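PDB 1C3S: HDLP (histone deacetylase-like protein) from Aquifex aeolicus, which probably removes acetyl groups from acetyl-lysine, as a zinc-dependent bacterial relative of the histone deacetylases. Local coordinates for residues L163-D168 with F186-H191. The protein carries 2 engineered substitutions. Sequence-based numbering, arbitrary orientation.
Sequences LYIDLD and FVLSLH. With ZN (zinc ion), chain B; SHH (octanedioic acid hydroxyamide phenylamide), chain C.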
# COMPACT_ATOMS: atom_id res chain seq x y z
N LEU A 163 -11.81 -7.71 6.67
CA LEU A 163 -11.58 -6.29 6.86
C LEU A 163 -10.37 -5.82 6.08
O LEU A 163 -9.38 -6.52 5.97
CB LEU A 163 -11.40 -5.96 8.34
CG LEU A 163 -11.00 -4.52 8.69
CD1 LEU A 163 -11.93 -3.55 7.99
CD2 LEU A 163 -11.02 -4.33 10.22
N TYR A 164 -10.47 -4.61 5.56
CA TYR A 164 -9.38 -4.02 4.81
C TYR A 164 -9.17 -2.57 5.23
O TYR A 164 -10.06 -1.75 5.12
CB TYR A 164 -9.70 -4.09 3.32
CG TYR A 164 -8.60 -3.52 2.49
CD1 TYR A 164 -7.37 -4.16 2.38
CD2 TYR A 164 -8.78 -2.30 1.83
CE1 TYR A 164 -6.35 -3.61 1.63
CE2 TYR A 164 -7.76 -1.74 1.07
CZ TYR A 164 -6.54 -2.39 0.97
OH TYR A 164 -5.55 -1.83 0.21
N ILE A 165 -7.97 -2.28 5.71
CA ILE A 165 -7.60 -0.93 6.15
C ILE A 165 -6.45 -0.43 5.25
O ILE A 165 -5.40 -1.06 5.13
CB ILE A 165 -7.12 -0.96 7.61
CG1 ILE A 165 -8.24 -1.52 8.50
CG2 ILE A 165 -6.66 0.42 8.04
CD1 ILE A 165 -7.77 -1.92 9.91
N ASP A 166 -6.66 0.72 4.63
CA ASP A 166 -5.70 1.30 3.71
C ASP A 166 -5.18 2.62 4.33
O ASP A 166 -5.93 3.57 4.52
CB ASP A 166 -6.44 1.55 2.39
CG ASP A 166 -5.52 1.94 1.25
OD1 ASP A 166 -4.92 3.03 1.30
OD2 ASP A 166 -5.42 1.15 0.28
N LEU A 167 -3.89 2.67 4.65
CA LEU A 167 -3.34 3.88 5.24
C LEU A 167 -2.52 4.64 4.21
O LEU A 167 -1.83 5.59 4.53
CB LEU A 167 -2.48 3.57 6.46
CG LEU A 167 -3.09 2.67 7.54
CD1 LEU A 167 -2.09 2.55 8.68
CD2 LEU A 167 -4.41 3.22 8.02
N ASP A 168 -2.62 4.19 2.96
CA ASP A 168 -1.92 4.84 1.87
C ASP A 168 -2.54 6.21 1.74
O ASP A 168 -3.74 6.36 1.95
CB ASP A 168 -2.16 4.08 0.58
CG ASP A 168 -1.24 4.51 -0.51
OD1 ASP A 168 -0.19 3.86 -0.65
OD2 ASP A 168 -1.56 5.50 -1.20
N PHE A 186 -15.40 -5.37 4.70
CA PHE A 186 -15.50 -3.99 5.16
C PHE A 186 -14.25 -3.26 4.68
O PHE A 186 -13.15 -3.63 5.04
CB PHE A 186 -15.53 -3.91 6.69
CG PHE A 186 -15.88 -2.55 7.20
CD1 PHE A 186 -17.20 -2.23 7.49
CD2 PHE A 186 -14.91 -1.55 7.28
CE1 PHE A 186 -17.56 -0.95 7.85
CE2 PHE A 186 -15.26 -0.27 7.63
CZ PHE A 186 -16.59 0.04 7.92
N VAL A 187 -14.43 -2.23 3.86
CA VAL A 187 -13.31 -1.45 3.35
C VAL A 187 -13.26 -0.13 4.09
O VAL A 187 -14.26 0.57 4.17
CB VAL A 187 -13.45 -1.17 1.82
CG1 VAL A 187 -12.24 -0.38 1.30
CG2 VAL A 187 -13.58 -2.49 1.08
N LEU A 188 -12.08 0.18 4.64
CA LEU A 188 -11.83 1.43 5.40
C LEU A 188 -10.60 2.12 4.82
O LEU A 188 -9.58 1.46 4.57
CB LEU A 188 -11.54 1.13 6.89
CG LEU A 188 -10.93 2.31 7.67
CD1 LEU A 188 -11.97 3.40 7.78
CD2 LEU A 188 -10.47 1.88 9.07
N SER A 189 -10.64 3.43 4.66
CA SER A 189 -9.49 4.10 4.08
C SER A 189 -9.30 5.53 4.53
O SER A 189 -10.23 6.33 4.49
CB SER A 189 -9.60 4.06 2.54
OG SER A 189 -8.60 4.84 1.90
N LEU A 190 -8.08 5.86 4.95
CA LEU A 190 -7.77 7.23 5.30
C LEU A 190 -6.95 7.62 4.08
O LEU A 190 -6.14 6.83 3.63
CB LEU A 190 -6.91 7.35 6.58
CG LEU A 190 -7.28 6.63 7.89
CD1 LEU A 190 -6.90 7.54 9.06
CD2 LEU A 190 -8.73 6.30 7.96
N HIS A 191 -7.16 8.81 3.55
CA HIS A 191 -6.43 9.24 2.35
C HIS A 191 -6.60 10.74 2.10
O HIS A 191 -7.39 11.40 2.76
CB HIS A 191 -6.98 8.46 1.15
CG HIS A 191 -8.47 8.54 1.03
ND1 HIS A 191 -9.12 9.73 0.79
CD2 HIS A 191 -9.43 7.61 1.20
CE1 HIS A 191 -10.43 9.52 0.82
NE2 HIS A 191 -10.64 8.24 1.07
ZN ZN B . -0.65 6.44 -2.62
O1 SHH C . -1.73 5.33 -3.61
O2 SHH C . 0.34 6.39 -5.16
N1 SHH C . -1.70 5.50 -5.00
C1 SHH C . -0.79 6.36 -5.55
C2 SHH C . -1.31 7.34 -6.49
C3 SHH C . -0.80 7.17 -7.92
C4 SHH C . -1.42 8.20 -8.84
C5 SHH C . -0.52 9.42 -8.90
C6 SHH C . -0.82 10.04 -10.25
C7 SHH C . -0.46 11.51 -10.26
C8 SHH C . 0.72 11.74 -11.15
O3 SHH C . 0.77 11.45 -12.34
N2 SHH C . 1.73 12.33 -10.49
C9 SHH C . 3.20 12.52 -10.81
C10 SHH C . 3.97 13.25 -9.84
C11 SHH C . 5.40 13.50 -10.06
C12 SHH C . 6.05 13.04 -11.24
C13 SHH C . 5.24 12.31 -12.23
C14 SHH C . 3.80 12.03 -12.03
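Tyr-164 and Asp-166 trade backbone hydrogen bonds with Phe-186, Leu-188 and Leu-190, pairing the parallel strands 162-166 and 185-192 of a beta-alpha-beta unit connected by helix 173-179. The N-to-C directions of the two segments differ by 8°, and the unit belongs to the eight-stranded parallel sheet of the arginase-deacetylase fold.

The bonds zigzag as parallel pairing requires: Tyr-164 N donates to Phe-186 O (2.9 Å), Leu-188 N to Tyr-164 O, Asp-166 N to Leu-188 O and Leu-190 N to Asp-166 O (3.2 Å). Past Asp-166 the pairing opens out, CA-CA rising from 4.7 Å between Asp-166 and Ser-189 to 6.3 Å between Asp-168 and His-191.

Apolar contacts lie on both sheet faces. On one, Leu-163 CD1 sits 3.7 Å from Phe-186 CD2 at an oblique approach to the ring, and Ile-165 CG1 runs alongside Leu-188 CD2; Val-242 of helix 228-243 touches both Leu-163 and Phe-186. On the other, Val-187 CG1 meets the edge of the Tyr-164 ring in its plane, 4.0 Å from CD2.

Asp-166 shares the Tyr-164 face. With CG anti to the backbone N (chi1 -179°), the Tyr-164 ring leans out from the sheet and forward over its own strand, and OH donates to Asp-166 OD2 (3.0 Å) on the anti side, 24° out of the carboxylate plane. His-131 ND1 is also hydrogen-bonded to OD2, its NE2 to the hydroxamate inhibitor. A phenylalanine here would probably keep the edge contact with Val-187 but deprive Asp-166 OD2 of the tyrosine donor, leaving the carboxylate freer to turn beside His-131. In the loop past the strand, Asp-168 OD1 accepts from Gly-295 N and Gln-254 NE2, while OD2 binds the zinc ion at 1.9 Å, alongside His-170, Asp-258 and the inhibitor O1.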